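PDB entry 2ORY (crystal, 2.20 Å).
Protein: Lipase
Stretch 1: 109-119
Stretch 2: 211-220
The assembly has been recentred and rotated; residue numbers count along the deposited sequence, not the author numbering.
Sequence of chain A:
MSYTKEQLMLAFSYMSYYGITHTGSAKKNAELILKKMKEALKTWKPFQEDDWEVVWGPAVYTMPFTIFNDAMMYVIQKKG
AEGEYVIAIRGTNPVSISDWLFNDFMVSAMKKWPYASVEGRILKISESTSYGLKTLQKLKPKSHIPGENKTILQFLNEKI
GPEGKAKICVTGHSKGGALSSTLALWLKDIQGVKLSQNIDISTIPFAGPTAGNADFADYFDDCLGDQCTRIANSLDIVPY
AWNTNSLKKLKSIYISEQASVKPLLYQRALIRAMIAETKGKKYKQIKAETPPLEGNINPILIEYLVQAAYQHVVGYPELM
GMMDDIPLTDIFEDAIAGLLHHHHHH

Stretch 1 109-119: AMKKWPYASVE
Stretch 2, residues 211-220: AGNADFADYF

No hydrogen bond crosses this contact; 322 Å² is buried, both sides summed, mostly by apolar and aromatic side chains, between a strand at 110-112 that bends at Pro114 and Tyr115 and extends again from Ala116, and the start of a helix. The two stretches advance together: CA of Met110 lies 8.1 Å from CA of Gly212, Trp113 CA 7.4 Å from Phe216 CA, and Val118 CA 7.9 Å from Tyr219 CA.

Gly212 (phi/psi -150/-160) suits its place because an ideal CB would be crowded by Phe216 CD2 at 3.1 Å. Asn213 (-87/175, chi1 p) is the N-cap: its OD1 accepts from Phe216 N at 2.8 Å. Met110, with chi angles m, t, p, reaches this turn, placing CE 3.9 Å from Asn213 N.

The helix runs from Ala214 near -60/-45, with Ala217 N hydrogen-bonded to Asn213 O at 2.8 Å. Phe216 (chi1 t, chi2 85°) leaves the backbone sideways, yet its ring end comes nearer, setting its edge against the face of Trp113 (chi1 t, chi2 -119°). CE1 of Phe216 is 3.5 Å from CE3 of Trp113; the planes meet at 68°. Both residues are buried, which suits flat apolar rings; Trp113 NE1 and Tyr219 OH are hydrogen-bonded elsewhere in the structure.

One turn on, Tyr219 (t, 68°) gives the largest covered area, 75 Å². Small Ala116, at -171/151, admits the phenol end, its CB 3.3 Å from Tyr219 OH, while Val118 (t) brings CG2 within 3.7 Å of Tyr219 CD1.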

# COMPACT_ATOMS: atom_id res chain seq x y z
N ALA A 109 12.18 11.37 -11.94
CA ALA A 109 11.68 11.33 -13.31
C ALA A 109 10.20 10.94 -13.23
O ALA A 109 9.82 10.18 -12.35
CB ALA A 109 12.46 10.30 -14.15
N MET A 110 9.37 11.46 -14.13
CA MET A 110 7.94 11.14 -14.10
C MET A 110 7.35 10.78 -15.45
O MET A 110 7.90 11.14 -16.50
CB MET A 110 7.15 12.33 -13.52
CG MET A 110 7.62 12.77 -12.14
SD MET A 110 6.69 14.15 -11.44
CE MET A 110 5.32 13.25 -10.60
N LYS A 111 6.23 10.07 -15.41
CA LYS A 111 5.50 9.65 -16.61
C LYS A 111 4.06 10.17 -16.56
O LYS A 111 3.42 10.19 -15.50
CB LYS A 111 5.50 8.13 -16.76
CG LYS A 111 6.73 7.60 -17.50
CD LYS A 111 6.69 6.09 -17.70
CE LYS A 111 7.71 5.62 -18.74
NZ LYS A 111 9.12 6.04 -18.42
N LYS A 112 3.54 10.59 -17.70
CA LYS A 112 2.18 11.09 -17.69
C LYS A 112 1.26 9.90 -17.51
O LYS A 112 1.53 8.81 -18.03
CB LYS A 112 1.86 11.84 -19.00
CG LYS A 112 1.78 10.98 -20.23
CD LYS A 112 0.58 11.34 -21.10
CE LYS A 112 0.67 12.76 -21.66
NZ LYS A 112 -0.63 13.17 -22.28
N TRP A 113 0.21 10.10 -16.72
CA TRP A 113 -0.78 9.07 -16.46
C TRP A 113 -1.29 8.64 -17.84
O TRP A 113 -1.80 9.45 -18.61
CB TRP A 113 -1.92 9.65 -15.62
CG TRP A 113 -3.00 8.68 -15.30
CD1 TRP A 113 -4.31 8.77 -15.65
CD2 TRP A 113 -2.88 7.50 -14.48
NE1 TRP A 113 -5.02 7.73 -15.10
CE2 TRP A 113 -4.17 6.93 -14.38
CE3 TRP A 113 -1.80 6.87 -13.83
CZ2 TRP A 113 -4.42 5.76 -13.65
CZ3 TRP A 113 -2.05 5.70 -13.10
CH2 TRP A 113 -3.35 5.16 -13.02
N PRO A 114 -1.14 7.35 -18.16
CA PRO A 114 -1.59 6.89 -19.46
C PRO A 114 -3.06 6.53 -19.67
O PRO A 114 -3.47 6.31 -20.80
CB PRO A 114 -0.66 5.71 -19.75
CG PRO A 114 -0.35 5.16 -18.41
CD PRO A 114 -0.26 6.37 -17.49
N TYR A 115 -3.86 6.51 -18.61
CA TYR A 115 -5.25 6.08 -18.78
C TYR A 115 -6.35 7.13 -18.77
O TYR A 115 -7.51 6.78 -18.81
CB TYR A 115 -5.56 4.99 -17.75
CG TYR A 115 -4.49 3.93 -17.71
CD1 TYR A 115 -3.55 3.90 -16.67
CD2 TYR A 115 -4.39 3.00 -18.73
CE1 TYR A 115 -2.53 2.95 -16.66
CE2 TYR A 115 -3.38 2.06 -18.73
CZ TYR A 115 -2.46 2.04 -17.70
OH TYR A 115 -1.45 1.11 -17.73
N ALA A 116 -5.98 8.41 -18.71
CA ALA A 116 -6.97 9.48 -18.74
C ALA A 116 -6.28 10.83 -18.87
O ALA A 116 -5.13 11.01 -18.45
CB ALA A 116 -7.83 9.46 -17.48
N SER A 117 -6.98 11.78 -19.48
CA SER A 117 -6.46 13.12 -19.68
C SER A 117 -7.47 14.15 -19.18
O SER A 117 -8.67 13.89 -19.14
CB SER A 117 -6.20 13.35 -21.16
OG SER A 117 -7.40 13.19 -21.88
N VAL A 118 -6.96 15.31 -18.79
CA VAL A 118 -7.82 16.38 -18.29
C VAL A 118 -7.43 17.74 -18.88
O VAL A 118 -6.29 18.19 -18.74
CB VAL A 118 -7.77 16.46 -16.75
CG1 VAL A 118 -8.61 17.61 -16.27
CG2 VAL A 118 -8.28 15.17 -16.15
N GLU A 119 -8.41 18.36 -19.53
CA GLU A 119 -8.29 19.67 -20.17
C GLU A 119 -7.51 20.65 -19.33
O GLU A 119 -7.91 21.00 -18.22
CB GLU A 119 -9.69 20.25 -20.43
CG GLU A 119 -10.12 20.22 -21.87
CD GLU A 119 -9.51 21.34 -22.65
OE1 GLU A 119 -8.27 21.46 -22.65
OE2 GLU A 119 -10.27 22.12 -23.28
N ALA A 211 2.01 8.98 -4.89
CA ALA A 211 2.28 8.29 -6.15
C ALA A 211 2.58 9.27 -7.28
O ALA A 211 3.41 8.97 -8.12
CB ALA A 211 1.09 7.42 -6.55
N GLY A 212 1.91 10.42 -7.31
CA GLY A 212 2.12 11.37 -8.40
C GLY A 212 1.96 12.84 -8.07
O GLY A 212 2.02 13.22 -6.90
N ASN A 213 1.74 13.68 -9.09
CA ASN A 213 1.62 15.12 -8.87
C ASN A 213 0.23 15.62 -8.51
O ASN A 213 -0.73 14.85 -8.51
CB ASN A 213 2.16 15.91 -10.07
CG ASN A 213 1.35 15.70 -11.35
OD1 ASN A 213 0.22 15.20 -11.32
ND2 ASN A 213 1.93 16.09 -12.47
N ALA A 214 0.13 16.91 -8.20
CA ALA A 214 -1.14 17.54 -7.82
C ALA A 214 -2.26 17.25 -8.81
O ALA A 214 -3.35 16.85 -8.40
CB ALA A 214 -0.95 19.05 -7.64
N ASP A 215 -2.00 17.47 -10.09
CA ASP A 215 -3.00 17.21 -11.13
C ASP A 215 -3.45 15.74 -11.14
O ASP A 215 -4.61 15.46 -11.42
CB ASP A 215 -2.46 17.59 -12.52
CG ASP A 215 -2.47 19.11 -12.76
OD1 ASP A 215 -3.00 19.84 -11.90
OD2 ASP A 215 -1.95 19.56 -13.81
N PHE A 216 -2.54 14.81 -10.86
CA PHE A 216 -2.88 13.38 -10.81
C PHE A 216 -3.75 13.14 -9.59
O PHE A 216 -4.80 12.49 -9.67
CB PHE A 216 -1.61 12.50 -10.69
CG PHE A 216 -1.91 11.06 -10.32
CD1 PHE A 216 -2.22 10.13 -11.30
CD2 PHE A 216 -1.89 10.65 -8.99
CE1 PHE A 216 -2.50 8.80 -10.97
CE2 PHE A 216 -2.18 9.33 -8.64
CZ PHE A 216 -2.48 8.40 -9.63
N ALA A 217 -3.29 13.66 -8.45
CA ALA A 217 -4.00 13.54 -7.18
C ALA A 217 -5.38 14.19 -7.25
O ALA A 217 -6.35 13.65 -6.71
CB ALA A 217 -3.17 14.19 -6.06
N ASP A 218 -5.49 15.35 -7.88
CA ASP A 218 -6.80 16.00 -8.00
C ASP A 218 -7.73 15.18 -8.91
O ASP A 218 -8.92 15.03 -8.64
CB ASP A 218 -6.66 17.43 -8.53
CG ASP A 218 -6.10 18.40 -7.49
OD1 ASP A 218 -6.24 18.13 -6.27
OD2 ASP A 218 -5.55 19.45 -7.89
N TYR A 219 -7.19 14.63 -9.99
CA TYR A 219 -8.02 13.81 -10.84
C TYR A 219 -8.49 12.59 -10.03
O TYR A 219 -9.67 12.23 -10.05
CB TYR A 219 -7.24 13.34 -12.06
CG TYR A 219 -8.01 12.35 -12.89
CD1 TYR A 219 -9.16 12.73 -13.58
CD2 TYR A 219 -7.60 11.02 -12.96
CE1 TYR A 219 -9.88 11.80 -14.33
CE2 TYR A 219 -8.31 10.09 -13.70
CZ TYR A 219 -9.45 10.48 -14.38
OH TYR A 219 -10.17 9.54 -15.09
N PHE A 220 -7.56 11.96 -9.32
CA PHE A 220 -7.91 10.80 -8.48
C PHE A 220 -9.07 11.12 -7.51
O PHE A 220 -10.02 10.35 -7.37
CB PHE A 220 -6.70 10.34 -7.67
CG PHE A 220 -6.99 9.17 -6.78
CD1 PHE A 220 -6.80 7.87 -7.23
CD2 PHE A 220 -7.49 9.36 -5.49
CE1 PHE A 220 -7.11 6.78 -6.42
CE2 PHE A 220 -7.81 8.28 -4.67
CZ PHE A 220 -7.61 6.99 -5.14